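Local coordinates for variant surface glycoprotein MITAT 1.1 (Trypanosoma brucei brucei, PDB 5LY9) that forms the dense, antigenically variable coat on the parasite surface that lets the trypanosome evade the host immune response, at residues A[99-113]-A[135-149]. Numbering follows the deposited sequence.
With GOL (glycerol), chain E.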
ATOM      1  N   ALA A  99       6.637   8.012  -4.714  1.00 17.70           N
ATOM      2  CA  ALA A  99       7.956   7.465  -4.713  1.00 17.45           C
ATOM      3  C   ALA A  99       8.564   7.475  -6.110  1.00 17.68           C
ATOM      4  O   ALA A  99       9.729   7.791  -6.290  1.00 18.01           O
ATOM      5  CB  ALA A  99       7.927   6.076  -4.133  1.00 18.43           C
ATOM      6  N   TYR A 100       7.749   7.199  -7.142  1.00 17.91           N
ATOM      7  CA  TYR A 100       8.276   7.187  -8.513  1.00 18.69           C
ATOM      8  C   TYR A 100       8.734   8.571  -8.957  1.00 18.96           C
ATOM      9  O   TYR A 100       9.842   8.749  -9.490  1.00 19.18           O
ATOM     10  CB  TYR A 100       7.168   6.665  -9.450  1.00 18.50           C
ATOM     11  CG  TYR A 100       7.578   6.529 -10.900  1.00 18.91           C
ATOM     12  CD1 TYR A 100       8.733   5.804 -11.302  1.00 19.34           C
ATOM     13  CD2 TYR A 100       6.836   7.146 -11.889  1.00 20.62           C
ATOM     14  CE1 TYR A 100       9.061   5.668 -12.612  1.00 19.91           C
ATOM     15  CE2 TYR A 100       7.164   7.007 -13.244  1.00 21.47           C
ATOM     16  CZ  TYR A 100       8.298   6.286 -13.607  1.00 21.57           C
ATOM     17  OH  TYR A 100       8.644   6.185 -14.930  1.00 21.61           O
ATOM     18  N   LEU A 101       7.873   9.567  -8.747  1.00 19.53           N
ATOM     19  CA  LEU A 101       8.210  10.964  -9.033  1.00 19.70           C
ATOM     20  C   LEU A 101       9.436  11.416  -8.224  1.00 19.29           C
ATOM     21  O   LEU A 101      10.386  12.019  -8.811  1.00 18.70           O
ATOM     22  CB  LEU A 101       6.989  11.862  -8.811  1.00 19.77           C
ATOM     23  CG  LEU A 101       7.299  13.327  -8.991  1.00 19.86           C
ATOM     24  CD1 LEU A 101       7.705  13.598 -10.400  1.00 21.38           C
ATOM     25  CD2 LEU A 101       6.051  14.147  -8.607  1.00 21.08           C
ATOM     26  N   LYS A 102       9.498  11.055  -6.938  1.00 18.91           N
ATOM     27  CA  LYS A 102      10.640  11.398  -6.099  1.00 18.60           C
ATOM     28  C   LYS A 102      11.918  10.795  -6.619  1.00 19.46           C
ATOM     29  O   LYS A 102      13.008  11.446  -6.618  1.00 19.50           O
ATOM     30  CB  LYS A 102      10.376  10.947  -4.692  1.00 19.06           C
ATOM     31  CG  LYS A 102      11.496  11.273  -3.774  1.00 19.78           C
ATOM     32  CD  LYS A 102      11.125  11.113  -2.341  1.00 20.49           C
ATOM     33  CE  LYS A 102      12.277  10.856  -1.392  1.00 20.93           C
ATOM     34  NZ  LYS A 102      13.387  11.877  -1.463  1.00 21.69           N
ATOM     35  N   GLY A 103      11.827   9.561  -7.154  1.00 19.92           N
ATOM     36  CA  GLY A 103      13.052   8.915  -7.688  1.00 20.60           C
ATOM     37  C   GLY A 103      13.611   9.647  -8.857  1.00 20.32           C
ATOM     38  O   GLY A 103      14.840   9.783  -9.009  1.00 19.40           O
ATOM     39  N   SER A 104      12.758  10.177  -9.732  1.00 19.76           N
ATOM     40  CA  SER A 104      13.255  10.922 -10.842  1.00 19.91           C
ATOM     41  C   SER A 104      13.802  12.293 -10.440  1.00 19.52           C
ATOM     42  O   SER A 104      14.886  12.703 -10.925  1.00 20.04           O
ATOM     43  CB  SER A 104      12.170  11.188 -11.917  1.00 21.24           C
ATOM     44  OG  SER A 104      11.635   9.879 -12.390  1.00 22.13           O
ATOM     45  N   ILE A 105      13.078  13.008  -9.558  1.00 19.85           N
ATOM     46  CA  ILE A 105      13.591  14.263  -9.033  1.00 19.94           C
ATOM     47  C   ILE A 105      14.960  14.054  -8.386  1.00 20.23           C
ATOM     48  O   ILE A 105      15.892  14.799  -8.660  1.00 20.73           O
ATOM     49  CB  ILE A 105      12.620  14.879  -8.034  1.00 20.35           C
ATOM     50  CG1 ILE A 105      11.330  15.263  -8.807  1.00 19.96           C
ATOM     51  CG2 ILE A 105      13.256  16.065  -7.329  1.00 20.76           C
ATOM     52  CD1 ILE A 105      10.228  15.644  -7.833  1.00 21.56           C
ATOM     53  N   ASP A 106      15.084  13.058  -7.538  1.00 18.41           N
ATOM     54  CA  ASP A 106      16.338  12.886  -6.800  1.00 19.49           C
ATOM     55  C   ASP A 106      17.497  12.571  -7.772  1.00 19.69           C
ATOM     56  O   ASP A 106      18.644  13.014  -7.608  1.00 19.60           O
ATOM     57  CB  ASP A 106      16.185  11.800  -5.717  1.00 20.78           C
ATOM     58  CG  ASP A 106      15.327  12.231  -4.535  1.00 18.92           C
ATOM     59  OD1 ASP A 106      14.886  13.416  -4.507  1.00 19.93           O
ATOM     60  OD2 ASP A 106      15.133  11.362  -3.627  1.00 19.82           O
ATOM     61  N   GLU A 107      17.207  11.743  -8.767  1.00 20.68           N
ATOM     62  CA  GLU A 107      18.259  11.339  -9.728  1.00 20.39           C
ATOM     63  C   GLU A 107      18.721  12.580 -10.505  1.00 20.69           C
ATOM     64  O   GLU A 107      19.941  12.801 -10.716  1.00 20.50           O
ATOM     65  CB  GLU A 107      17.767  10.220 -10.620  1.00 19.71           C
ATOM     66  CG  GLU A 107      18.734   9.727 -11.697  1.00 20.15           C
ATOM     67  CD  GLU A 107      19.950   8.986 -11.154  1.00 21.55           C
ATOM     68  OE1 GLU A 107      19.810   8.396 -10.021  1.00 21.44           O
ATOM     69  OE2 GLU A 107      20.975   8.926 -11.943  1.00 21.43           O
ATOM     70  N   PHE A 108      17.780  13.390 -10.978  1.00 21.29           N
ATOM     71  CA  PHE A 108      18.172  14.564 -11.800  1.00 21.67           C
ATOM     72  C   PHE A 108      18.893  15.596 -10.925  1.00 21.71           C
ATOM     73  O   PHE A 108      19.913  16.177 -11.348  1.00 21.71           O
ATOM     74  CB  PHE A 108      17.054  15.148 -12.619  1.00 22.69           C
ATOM     75  CG  PHE A 108      17.537  15.983 -13.734  1.00 24.33           C
ATOM     76  CD1 PHE A 108      18.066  15.367 -14.901  1.00 26.06           C
ATOM     77  CD2 PHE A 108      17.641  17.339 -13.595  1.00 24.77           C
ATOM     78  CE1 PHE A 108      18.556  16.128 -15.909  1.00 26.64           C
ATOM     79  CE2 PHE A 108      18.138  18.105 -14.633  1.00 25.29           C
ATOM     80  CZ  PHE A 108      18.622  17.529 -15.741  1.00 25.70           C
ATOM     81  N   LEU A 109      18.347  15.890  -9.742  1.00 20.90           N
ATOM     82  CA  LEU A 109      19.036  16.825  -8.849  1.00 21.33           C
ATOM     83  C   LEU A 109      20.442  16.345  -8.490  1.00 20.95           C
ATOM     84  O   LEU A 109      21.381  17.147  -8.457  1.00 21.37           O
ATOM     85  CB  LEU A 109      18.264  17.121  -7.553  1.00 21.70           C
ATOM     86  CG  LEU A 109      16.994  17.975  -7.641  1.00 23.39           C
ATOM     87  CD1 LEU A 109      16.325  18.012  -6.301  1.00 24.84           C
ATOM     88  CD2 LEU A 109      17.220  19.397  -8.094  1.00 25.76           C
ATOM     89  N   ASN A 110      20.572  15.054  -8.190  1.00 21.26           N
ATOM     90  CA  ASN A 110      21.861  14.478  -7.898  1.00 22.31           C
ATOM     91  C   ASN A 110      22.820  14.684  -9.087  1.00 21.69           C
ATOM     92  O   ASN A 110      24.030  14.996  -8.873  1.00 21.69           O
ATOM     93  CB  ASN A 110      21.762  12.992  -7.579  1.00 21.94           C
ATOM     94  CG  ASN A 110      23.120  12.343  -7.304  1.00 23.16           C
ATOM     95  OD1 ASN A 110      23.691  12.541  -6.242  1.00 23.35           O
ATOM     96  ND2 ASN A 110      23.645  11.630  -8.269  1.00 24.35           N
ATOM     97  N   LEU A 111      22.316  14.483 -10.325  1.00 21.24           N
ATOM     98  CA  LEU A 111      23.207  14.591 -11.468  1.00 21.78           C
ATOM     99  C   LEU A 111      23.679  16.065 -11.584  1.00 22.36           C
ATOM    100  O   LEU A 111      24.861  16.314 -11.736  1.00 21.64           O
ATOM    101  CB  LEU A 111      22.483  14.166 -12.764  1.00 21.82           C
ATOM    102  CG  LEU A 111      23.275  14.446 -14.027  1.00 21.61           C
ATOM    103  CD1 LEU A 111      24.591  13.651 -14.032  1.00 22.28           C
ATOM    104  CD2 LEU A 111      22.460  14.115 -15.223  1.00 22.22           C
ATOM    105  N   LEU A 112      22.767  17.027 -11.459  1.00 21.80           N
ATOM    106  CA  LEU A 112      23.139  18.421 -11.540  1.00 22.64           C
ATOM    107  C   LEU A 112      24.130  18.759 -10.446  1.00 22.75           C
ATOM    108  O   LEU A 112      25.135  19.478 -10.715  1.00 22.85           O
ATOM    109  CB  LEU A 112      21.965  19.368 -11.468  1.00 24.09           C
ATOM    110  CG  LEU A 112      20.998  19.356 -12.628  1.00 24.25           C
ATOM    111  CD1 LEU A 112      19.834  20.329 -12.386  1.00 25.35           C
ATOM    112  CD2 LEU A 112      21.715  19.591 -13.896  1.00 24.10           C
ATOM    113  N   GLU A 113      23.897  18.286  -9.222  1.00 21.83           N
ATOM    114  CA  GLU A 113      24.871  18.502  -8.155  1.00 22.58           C
ATOM    115  C   GLU A 113      26.249  17.977  -8.488  1.00 22.92           C
ATOM    116  O   GLU A 113      27.300  18.562  -8.110  1.00 24.11           O
ATOM    117  CB  GLU A 113      24.360  17.914  -6.839  1.00 22.92           C
ATOM    118  CG  GLU A 113      25.092  18.433  -5.641  1.00 24.70           C
ATOM    119  CD  GLU A 113      24.510  17.904  -4.317  1.00 26.09           C
ATOM    120  OE1 GLU A 113      23.342  17.376  -4.324  1.00 26.21           O
ATOM    121  OE2 GLU A 113      25.236  18.023  -3.276  1.00 28.64           O
ATOM    122  N   ARG A 135      26.580  21.776  -0.251  1.00 25.56           N
ATOM    123  CA  ARG A 135      25.943  20.710   0.482  1.00 25.63           C
ATOM    124  C   ARG A 135      26.575  20.603   1.816  1.00 26.17           C
ATOM    125  O   ARG A 135      27.822  20.547   1.951  1.00 25.00           O
ATOM    126  CB  ARG A 135      26.095  19.329  -0.188  1.00 27.07           C
ATOM    127  CG  ARG A 135      25.302  18.316   0.652  1.00 27.16           C
ATOM    128  CD  ARG A 135      24.931  17.109  -0.092  1.00 26.88           C
ATOM    129  NE  ARG A 135      23.909  17.355  -1.064  1.00 26.53           N
ATOM    130  CZ  ARG A 135      22.607  17.253  -0.814  1.00 25.67           C
ATOM    131  NH1 ARG A 135      22.173  17.089   0.423  1.00 23.97           N
ATOM    132  NH2 ARG A 135      21.769  17.351  -1.806  1.00 24.57           N
ATOM    133  N   ARG A 136      25.739  20.552   2.839  1.00 27.71           N
ATOM    134  CA  ARG A 136      26.145  20.196   4.192  1.00 29.48           C
ATOM    135  C   ARG A 136      25.225  19.107   4.692  1.00 29.93           C
ATOM    136  O   ARG A 136      24.069  19.387   5.025  1.00 28.93           O
ATOM    137  CB  ARG A 136      26.085  21.415   5.115  1.00 32.64           C
ATOM    138  CG  ARG A 136      26.776  22.659   4.572  1.00 37.62           C
ATOM    139  CD  ARG A 136      26.882  23.772   5.634  1.00 43.19           C
ATOM    140  NE  ARG A 136      27.680  24.909   5.145  1.00 45.29           N
ATOM    141  CZ  ARG A 136      27.250  25.807   4.257  1.00 49.44           C
ATOM    142  NH1 ARG A 136      26.024  25.759   3.731  1.00 50.12           N
ATOM    143  NH2 ARG A 136      28.079  26.759   3.861  1.00 53.30           N
ATOM    144  N   GLU A 137      25.707  17.871   4.720  1.00 27.67           N
ATOM    145  CA  GLU A 137      24.867  16.724   5.107  1.00 28.66           C
ATOM    146  C   GLU A 137      23.657  16.674   4.208  1.00 26.60           C
ATOM    147  O   GLU A 137      23.785  16.603   2.980  1.00 26.27           O
ATOM    148  CB  GLU A 137      24.452  16.826   6.568  1.00 32.29           C
ATOM    149  CG  GLU A 137      25.521  17.304   7.482  1.00 40.49           C
ATOM    150  CD  GLU A 137      26.598  16.339   7.581  1.00 48.13           C
ATOM    151  OE1 GLU A 137      26.230  15.144   7.698  1.00 61.63           O
ATOM    152  OE2 GLU A 137      27.790  16.783   7.560  1.00 61.51           O
ATOM    153  N   THR A 138      22.454  16.806   4.767  1.00 23.84           N
ATOM    154  CA  THR A 138      21.234  16.648   3.965  1.00 24.30           C
ATOM    155  C   THR A 138      20.732  17.955   3.360  1.00 23.12           C
ATOM    156  O   THR A 138      19.776  17.942   2.633  1.00 24.09           O
ATOM    157  CB  THR A 138      20.123  16.096   4.836  1.00 24.47           C
ATOM    158  OG1 THR A 138      19.940  16.948   5.973  1.00 24.56           O
ATOM    159  CG2 THR A 138      20.451  14.679   5.216  1.00 27.08           C
ATOM    160  N   LYS A 139      21.406  19.047   3.625  1.00 23.28           N
ATOM    161  CA  LYS A 139      21.014  20.391   3.217  1.00 23.99           C
ATOM    162  C   LYS A 139      21.796  20.860   1.975  1.00 24.44           C
ATOM    163  O   LYS A 139      22.997  20.571   1.847  1.00 23.99           O
ATOM    164  CB  LYS A 139      21.350  21.381   4.315  1.00 27.00           C
ATOM    165  CG  LYS A 139      20.632  21.159   5.625  1.00 28.93           C
ATOM    166  CD  LYS A 139      21.187  22.038   6.727  1.00 31.03           C
ATOM    167  CE  LYS A 139      22.645  21.901   7.141  1.00 34.69           C
ATOM    168  NZ  LYS A 139      22.783  20.680   7.872  1.00 37.10           N
ATOM    169  N   LEU A 140      21.125  21.607   1.111  1.00 23.26           N
ATOM    170  CA  LEU A 140      21.775  22.348   0.064  1.00 23.60           C
ATOM    171  C   LEU A 140      21.499  23.780   0.386  1.00 26.35           C
ATOM    172  O   LEU A 140      20.382  24.218   0.418  1.00 24.00           O
ATOM    173  CB  LEU A 140      21.181  22.028  -1.331  1.00 24.51           C
ATOM    174  CG  LEU A 140      21.772  20.900  -2.080  1.00 26.41           C
ATOM    175  CD1 LEU A 140      20.952  20.714  -3.391  1.00 26.85           C
ATOM    176  CD2 LEU A 140      23.252  21.093  -2.361  1.00 25.35           C
ATOM    177  N   ASP A 141      22.582  24.510   0.629  1.00 28.33           N
ATOM    178  CA  ASP A 141      22.523  25.766   1.364  1.00 30.69           C
ATOM    179  C   ASP A 141      21.625  25.670   2.585  1.00 30.99           C
ATOM    180  O   ASP A 141      21.873  24.906   3.531  1.00 30.05           O
ATOM    181  CB  ASP A 141      22.110  26.852   0.409  1.00 33.09           C
ATOM    182  CG  ASP A 141      23.217  27.200  -0.631  1.00 35.53           C
ATOM    183  OD1 ASP A 141      24.504  27.080  -0.445  1.00 35.98           O
ATOM    184  OD2 ASP A 141      22.716  27.637  -1.651  1.00 35.71           O
ATOM    185  N   ASP A 142      20.596  26.439   2.625  1.00 30.41           N
ATOM    186  CA  ASP A 142      19.807  26.350   3.839  1.00 32.92           C
ATOM    187  C   ASP A 142      18.588  25.450   3.674  1.00 27.97           C
ATOM    188  O   ASP A 142      17.754  25.474   4.529  1.00 26.99           O
ATOM    189  CB  ASP A 142      19.400  27.744   4.280  1.00 34.94           C
ATOM    190  CG  ASP A 142      18.644  28.514   3.234  1.00 42.00           C
ATOM    191  OD1 ASP A 142      18.761  28.201   2.018  1.00 43.68           O
ATOM    192  OD2 ASP A 142      17.943  29.512   3.639  1.00 51.24           O
ATOM    193  N   GLN A 143      18.462  24.711   2.569  1.00 24.56           N
ATOM    194  CA  GLN A 143      17.241  23.973   2.259  1.00 23.35           C
ATOM    195  C   GLN A 143      17.490  22.468   2.445  1.00 23.25           C
ATOM    196  O   GLN A 143      18.412  21.924   1.828  1.00 21.86           O
ATOM    197  CB  GLN A 143      16.849  24.264   0.818  1.00 25.71           C
ATOM    198  CG  GLN A 143      15.649  23.516   0.259  1.00 26.86           C
ATOM    199  CD  GLN A 143      14.419  23.520   1.117  1.00 29.29           C
ATOM    200  OE1 GLN A 143      13.940  24.625   1.417  1.00 29.90           O
ATOM    201  NE2 GLN A 143      13.850  22.287   1.513  1.00 27.12           N
ATOM    202  N   GLU A 144      16.661  21.812   3.247  1.00 22.37           N
ATOM    203  CA  GLU A 144      16.725  20.367   3.312  1.00 22.24           C
ATOM    204  C   GLU A 144      16.518  19.806   1.894  1.00 21.51           C
ATOM    205  O   GLU A 144      15.584  20.194   1.159  1.00 21.48           O
ATOM    206  CB  GLU A 144      15.681  19.844   4.248  1.00 23.24           C
ATOM    207  CG  GLU A 144      15.687  18.392   4.462  1.00 23.06           C
ATOM    208  CD  GLU A 144      16.868  17.776   5.175  1.00 25.20           C
ATOM    209  OE1 GLU A 144      17.802  18.457   5.630  1.00 26.51           O
ATOM    210  OE2 GLU A 144      16.811  16.505   5.325  1.00 26.58           O
ATOM    211  N   CYS A 145      17.417  18.917   1.518  1.00 21.28           N
ATOM    212  CA  CYS A 145      17.391  18.276   0.209  1.00 21.37           C
ATOM    213  C   CYS A 145      18.090  16.912   0.259  1.00 21.47           C
ATOM    214  O   CYS A 145      19.188  16.739  -0.318  1.00 22.70           O
ATOM    215  CB  CYS A 145      18.035  19.210  -0.795  1.00 22.41           C
ATOM    216  SG  CYS A 145      17.497  18.903  -2.494  1.00 25.02           S
ATOM    217  N   ALA A 146      17.454  15.974   0.946  1.00 21.84           N
ATOM    218  CA  ALA A 146      18.045  14.667   1.161  1.00 24.25           C
ATOM    219  C   ALA A 146      17.570  13.899  -0.072  1.00 24.72           C
ATOM    220  O   ALA A 146      16.340  13.603  -0.240  1.00 30.05           O
ATOM    221  CB  ALA A 146      17.588  13.998   2.437  1.00 24.30           C
ATOM    222  N   LEU A 147      18.523  13.471  -0.851  1.00 24.25           N
ATOM    223  CA  LEU A 147      18.128  12.727  -2.116  1.00 23.12           C
ATOM    224  C   LEU A 147      18.103  11.236  -1.720  1.00 23.00           C
ATOM    225  O   LEU A 147      18.897  10.408  -2.188  1.00 24.53           O
ATOM    226  CB  LEU A 147      19.120  13.033  -3.160  1.00 22.72           C
ATOM    227  CG  LEU A 147      19.305  14.512  -3.395  1.00 23.33           C
ATOM    228  CD1 LEU A 147      20.344  14.816  -4.445  1.00 22.63           C
ATOM    229  CD2 LEU A 147      17.978  15.143  -3.811  1.00 23.54           C
ATOM    230  N   SER A 148      17.176  10.938  -0.805  1.00 22.34           N
ATOM    231  CA  SER A 148      17.041   9.615  -0.245  1.00 22.97           C
ATOM    232  C   SER A 148      15.615   9.390   0.181  1.00 22.57           C
ATOM    233  O   SER A 148      14.864  10.356   0.324  1.00 24.45           O
ATOM    234  CB  SER A 148      17.962   9.419   0.999  1.00 23.75           C
ATOM    235  OG  SER A 148      17.678  10.390   1.982  1.00 24.22           O
ATOM    236  N   MET A 149      15.250   8.136   0.465  1.00 21.51           N
ATOM    237  CA  MET A 149      13.916   7.800   0.872  1.00 21.49           C
ATOM    238  C   MET A 149      13.990   7.254   2.278  1.00 22.53           C
ATOM    239  O   MET A 149      14.815   6.360   2.556  1.00 23.06           O
ATOM    240  CB  MET A 149      13.310   6.728  -0.067  1.00 22.68           C
ATOM    241  CG  MET A 149      11.917   6.208   0.303  1.00 22.06           C
ATOM    242  SD  MET A 149      10.645   7.426   0.088  1.00 22.15           S
ATOM    243  CE  MET A 149      10.398   7.308  -1.693  1.00 23.15           C
TER
HETATM  244  C1  GOL E 406      21.033  10.433  -4.905  1.00 34.04           C
HETATM  245  O1  GOL E 406      21.309  10.174  -3.520  1.00 32.90           O
HETATM  246  C2  GOL E 406      20.082   9.383  -5.461  1.00 33.06           C
HETATM  247  O2  GOL E 406      18.858   9.471  -4.741  1.00 43.96           O
HETATM  248  C3  GOL E 406      19.715   9.676  -6.887  1.00 31.39           C
HETATM  249  O3  GOL E 406      20.823   9.459  -7.782  1.00 29.53           O
HETATM  250  O   HOH W   1      14.042  13.621   0.970  1.00 34.61           O
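Glu113, near the end of its long helix, meets Arg135 in a side-on salt bridge: OE2 accepts the N-H of Arg135 NE at 2.7 Å on its syn lone pair, while OE1 receives NH2 at 3.0 Å. Carboxylate and guanidinium are nearly coplanar, their planes 22° apart. The glutamate spans the gap because its chain runs straight out beyond CG; the arginine bends at chi3 (-72°), which lays the edge bearing NE and NH2 against it. Arginine suits the place because its flat group carries five N-H: the NE and NH2 edge serves Glu113, NH1 and the second N-H of NH2 converge end-on on Cys145 O, and NH1 also reaches Glu137 O on a lone pair. Fixed in rotation, the guanidinium joins the turn at Glu137, the chain leaving the sheet at Cys145 and the helix.

One to two turns back along the helix, leucine's branching lets Leu147 land its methyls on different residues. CD1 rests 3.8 Å from Asn110 N; CD2 touches both Asp106 OD1 (3.6 Å) and Leu109 CD1, the two leucines crossing at about a right angle. Its backbone centres an inverse gamma turn, and its carbonyl accepts two hydroxyls of a glycerol, probably from crystallisation, whose third bonds Glu107 OE1.

Lys102, long enough to cross to the loop, runs extended to CE and bends at chi4 (54°), placing NZ 2.8 Å from Ser148 O, above the carbonyl plane. NZ also salt-bridges Asp106 OD2 one turn on, and a water links it to Ala146 O. Asp106 OD2 also bonds Tyr100 of the second subunit, so the lysine probably helps to stabilise this charge at the dimer interface. Methionine's flexible chain, doubly bent in Met149, folds CE to 3.7 Å from CB of small Ala99.

With Cys145 disulfide-bonded to Cys15 of helix 8-21, this is a small antiparallel meander and its trailing loop, packed on a long helix of the elongated, dimeric A-type VSG N-terminal domain.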